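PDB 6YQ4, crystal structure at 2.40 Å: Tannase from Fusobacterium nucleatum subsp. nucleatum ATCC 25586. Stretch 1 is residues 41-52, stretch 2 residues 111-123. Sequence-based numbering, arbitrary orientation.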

# COMPACT_ATOMS: atom_id res chain seq x y z
N PRO A 41 1.50 15.15 20.46
CA PRO A 41 1.10 15.21 19.05
C PRO A 41 1.50 16.52 18.39
O PRO A 41 1.52 17.58 19.03
N ILE A 42 1.81 16.45 17.10
CA ILE A 42 2.14 17.65 16.34
C ILE A 42 0.91 18.10 15.55
O ILE A 42 0.72 19.31 15.34
N ASP A 43 0.04 17.16 15.16
CA ASP A 43 -1.26 17.50 14.55
C ASP A 43 -2.33 16.56 15.09
O ASP A 43 -2.38 15.39 14.69
N LYS A 44 -3.21 17.07 15.94
CA LYS A 44 -4.18 16.20 16.59
C LYS A 44 -5.33 15.80 15.69
O LYS A 44 -6.06 14.85 16.02
N ASP A 45 -5.56 16.52 14.58
CA ASP A 45 -6.64 16.12 13.68
C ASP A 45 -6.33 14.81 12.98
O ASP A 45 -7.25 14.07 12.60
N TYR A 46 -5.05 14.51 12.80
CA TYR A 46 -4.61 13.34 12.06
C TYR A 46 -4.02 12.25 12.94
O TYR A 46 -4.35 11.09 12.75
N GLN A 47 -3.21 12.61 13.93
CA GLN A 47 -2.64 11.63 14.85
C GLN A 47 -3.64 11.27 15.94
O GLN A 47 -3.33 11.39 17.12
N ASN A 48 -4.84 10.84 15.56
CA ASN A 48 -5.77 10.22 16.49
C ASN A 48 -6.33 8.94 15.86
O ASN A 48 -6.17 8.70 14.67
N MET A 49 -7.01 8.14 16.69
CA MET A 49 -7.47 6.82 16.28
C MET A 49 -8.85 6.51 16.85
O MET A 49 -9.14 6.82 18.01
N ASN A 50 -9.69 5.87 16.04
CA ASN A 50 -11.01 5.40 16.45
C ASN A 50 -10.95 3.90 16.72
O ASN A 50 -10.44 3.14 15.90
N ILE A 51 -11.50 3.49 17.86
CA ILE A 51 -11.54 2.09 18.25
C ILE A 51 -13.00 1.67 18.41
O ILE A 51 -13.76 2.32 19.13
N TYR A 52 -13.38 0.60 17.72
CA TYR A 52 -14.74 0.07 17.76
C TYR A 52 -14.70 -1.36 18.30
O TYR A 52 -13.93 -2.19 17.82
N VAL A 111 -11.93 -3.27 16.09
CA VAL A 111 -11.46 -2.38 15.03
C VAL A 111 -10.75 -1.21 15.67
O VAL A 111 -11.33 -0.48 16.49
N ALA A 112 -9.47 -1.04 15.32
CA ALA A 112 -8.70 0.14 15.67
C ALA A 112 -8.25 0.74 14.35
O ALA A 112 -7.53 0.09 13.59
N ALA A 113 -8.72 1.95 14.06
CA ALA A 113 -8.52 2.60 12.76
C ALA A 113 -7.79 3.92 12.96
O ALA A 113 -8.42 4.94 13.32
N PRO A 114 -6.48 3.97 12.73
CA PRO A 114 -5.74 5.21 12.99
C PRO A 114 -5.78 6.16 11.81
O PRO A 114 -5.74 5.75 10.64
N GLY A 115 -5.84 7.46 12.13
CA GLY A 115 -5.40 8.46 11.18
C GLY A 115 -3.88 8.57 11.19
O GLY A 115 -3.20 8.03 12.07
N ALA A 116 -3.36 9.30 10.20
CA ALA A 116 -1.92 9.48 10.03
C ALA A 116 -1.68 10.74 9.21
O ALA A 116 -2.49 11.10 8.35
N ARG A 117 -0.55 11.40 9.49
CA ARG A 117 -0.16 12.58 8.73
C ARG A 117 0.23 12.19 7.31
O ARG A 117 0.49 11.03 6.99
N GLY A 118 0.25 13.19 6.43
CA GLY A 118 0.57 12.98 5.04
C GLY A 118 1.29 14.20 4.51
O GLY A 118 1.52 15.18 5.23
N ARG A 119 1.57 14.15 3.21
CA ARG A 119 2.65 14.92 2.60
C ARG A 119 2.36 16.41 2.48
O ARG A 119 3.31 17.19 2.39
N THR A 120 1.10 16.85 2.48
CA THR A 120 0.82 18.28 2.35
C THR A 120 0.66 18.99 3.69
O THR A 120 0.50 20.21 3.70
N LEU A 121 0.72 18.28 4.81
CA LEU A 121 0.39 18.85 6.11
C LEU A 121 1.43 19.87 6.59
O LEU A 121 2.64 19.63 6.53
N THR A 122 0.96 21.00 7.09
CA THR A 122 1.84 22.01 7.68
C THR A 122 1.51 22.23 9.15
O THR A 122 0.41 21.92 9.63
N ASP A 123 2.50 22.78 9.85
CA ASP A 123 2.32 23.35 11.18
C ASP A 123 1.76 24.78 11.07
O ASP A 123 1.45 25.27 9.98

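Side-chain packing between residues 41-52 and 111-123 of the tannase, which bury 754 Å² against each other. Tyr-46, Val-111 and Arg-117 cover the most surface. Tyr-46 points toward the second stretch from the loop before the strand; with chi1 m (-78°), its ring lies obliquely against Leu-121, CD2 of Tyr-46 to CD2 of Leu-121 at 3.8 Å. Leu-121 (chi1 t, chi2 p) also points inward and brings its CD1 to 3.4 Å from OD2 of Asp-43. Opposite the backbone of Tyr-46 sits Gly-115, where a CB would clash with the Tyr-46 carbonyl oxygen. Arg-117 (m, t, m) starts sideways, but its end comes nearer: one face of the guanidinium receives CG2 of Ile-42 (3.5 Å from NH1 of Arg-117) and NE2 of Gln-47 (3.3 Å from NE of Arg-117). The latter two are both donors and do not bond; each finds its partner elsewhere in the structure. Gln-47 OE1 instead accepts from Ile-42 N (Ile-42 N to Gln-47 OE1, 2.8 Å) and from Asp-43 N (Asp-43 N to Gln-47 OE1, 3.1 Å), tying down its own loop. In the antiparallel strands, Val-111 (t) sets CG1 at the ring edge of Tyr-52 (m), 3.8 Å from CD2. On the other face, Met-49 (t, t, p) lays SD 3.9 Å from CB of Ala-112, which also meets CG1 of Ile-51 at 4.0 Å.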

# COMPACT_ATOMS: atom_id res chain seq x y z
CB PRO A 41 -0.42 15.06 19.11
CG PRO A 41 -0.80 15.53 20.49
CD PRO A 41 0.35 15.14 21.38
CB ILE A 42 3.37 17.42 15.43
CG1 ILE A 42 3.64 18.64 14.54
CG2 ILE A 42 3.23 16.16 14.60
CD1 ILE A 42 3.85 19.95 15.30
CB ASP A 43 -1.22 17.43 13.03
CG ASP A 43 -2.41 18.16 12.38
OD1 ASP A 43 -3.54 18.03 12.90
OD2 ASP A 43 -2.22 18.87 11.35
CB LYS A 44 -4.76 16.86 17.84
CG LYS A 44 -3.79 16.97 18.97
CD LYS A 44 -4.48 17.48 20.20
CE LYS A 44 -4.92 18.91 20.03
NZ LYS A 44 -6.27 19.17 20.62
CB ASP A 45 -6.89 17.20 12.63
CG ASP A 45 -7.22 18.53 13.23
OD1 ASP A 45 -6.72 19.54 12.69
OD2 ASP A 45 -7.96 18.57 14.24
CB TYR A 46 -3.61 13.77 10.97
CG TYR A 46 -4.39 14.36 9.83
CD1 TYR A 46 -5.09 13.52 8.97
CD2 TYR A 46 -4.54 15.75 9.68
CE1 TYR A 46 -5.87 14.02 7.96
CE2 TYR A 46 -5.33 16.27 8.65
CZ TYR A 46 -6.00 15.39 7.80
OH TYR A 46 -6.78 15.82 6.75
CB GLN A 47 -1.35 12.15 15.48
CG GLN A 47 -0.26 12.55 14.49
CD GLN A 47 0.96 13.13 15.18
OE1 GLN A 47 0.90 14.22 15.76
NE2 GLN A 47 2.07 12.40 15.15
CB ASN A 48 -6.89 11.17 16.88
CG ASN A 48 -7.83 11.44 15.73
OD1 ASN A 48 -8.64 10.59 15.35
ND2 ASN A 48 -7.74 12.64 15.16
CB MET A 49 -6.47 5.76 16.72
CG MET A 49 -6.95 4.34 16.60
SD MET A 49 -5.60 3.19 16.97
CE MET A 49 -5.01 3.83 18.54
CB ASN A 50 -12.05 5.63 15.35
CG ASN A 50 -12.31 7.09 15.10
OD1 ASN A 50 -12.16 7.91 15.99
ND2 ASN A 50 -12.70 7.41 13.88
CB ILE A 51 -10.77 1.84 19.55
CG1 ILE A 51 -9.28 2.12 19.34
CG2 ILE A 51 -11.01 0.43 20.05
CD1 ILE A 51 -8.46 1.86 20.59
CB TYR A 52 -15.36 0.09 16.38
CG TYR A 52 -15.34 1.45 15.75
CD1 TYR A 52 -16.17 2.47 16.22
CD2 TYR A 52 -14.47 1.75 14.71
CE1 TYR A 52 -16.16 3.72 15.65
CE2 TYR A 52 -14.45 3.00 14.14
CZ TYR A 52 -15.30 3.98 14.61
OH TYR A 52 -15.27 5.22 14.04
CB VAL A 111 -12.62 -1.90 14.15
CG1 VAL A 111 -12.11 -0.85 13.16
CG2 VAL A 111 -13.24 -3.09 13.44
CB ALA A 112 -7.51 -0.20 16.57
CB ALA A 113 -9.88 2.83 12.07
CB PRO A 114 -4.32 4.70 13.19
CG PRO A 114 -4.24 3.62 12.17
CD PRO A 114 -5.60 2.93 12.18
CB ALA A 116 -1.28 8.26 9.33
CB ARG A 117 1.02 13.31 9.38
CG ARG A 117 0.78 13.79 10.80
CD ARG A 117 2.09 14.25 11.43
NE ARG A 117 2.83 13.11 11.97
CZ ARG A 117 4.13 13.14 12.27
NH1 ARG A 117 4.82 14.26 12.10
NH2 ARG A 117 4.72 12.06 12.76
CB ARG A 119 2.98 14.32 1.22
CG ARG A 119 1.79 14.24 0.27
CD ARG A 119 2.25 13.67 -1.03
NE ARG A 119 1.20 13.51 -2.04
CZ ARG A 119 0.70 14.50 -2.78
NH1 ARG A 119 1.06 15.79 -2.57
NH2 ARG A 119 -0.22 14.20 -3.69
CB THR A 120 -0.44 18.52 1.51
OG1 THR A 120 -1.51 17.73 2.02
CG2 THR A 120 -0.20 18.13 0.06
CB LEU A 121 0.27 17.72 7.12
CG LEU A 121 -0.64 17.79 8.33
CD1 LEU A 121 -1.98 18.48 8.00
CD2 LEU A 121 -0.85 16.34 8.76
CB THR A 122 1.77 23.39 6.96
OG1 THR A 122 0.44 23.91 6.98
CG2 THR A 122 2.26 23.30 5.52
CB ASP A 123 3.65 23.32 11.94
CG ASP A 123 4.69 24.32 11.39
OD1 ASP A 123 4.51 24.80 10.26
OD2 ASP A 123 5.68 24.64 12.07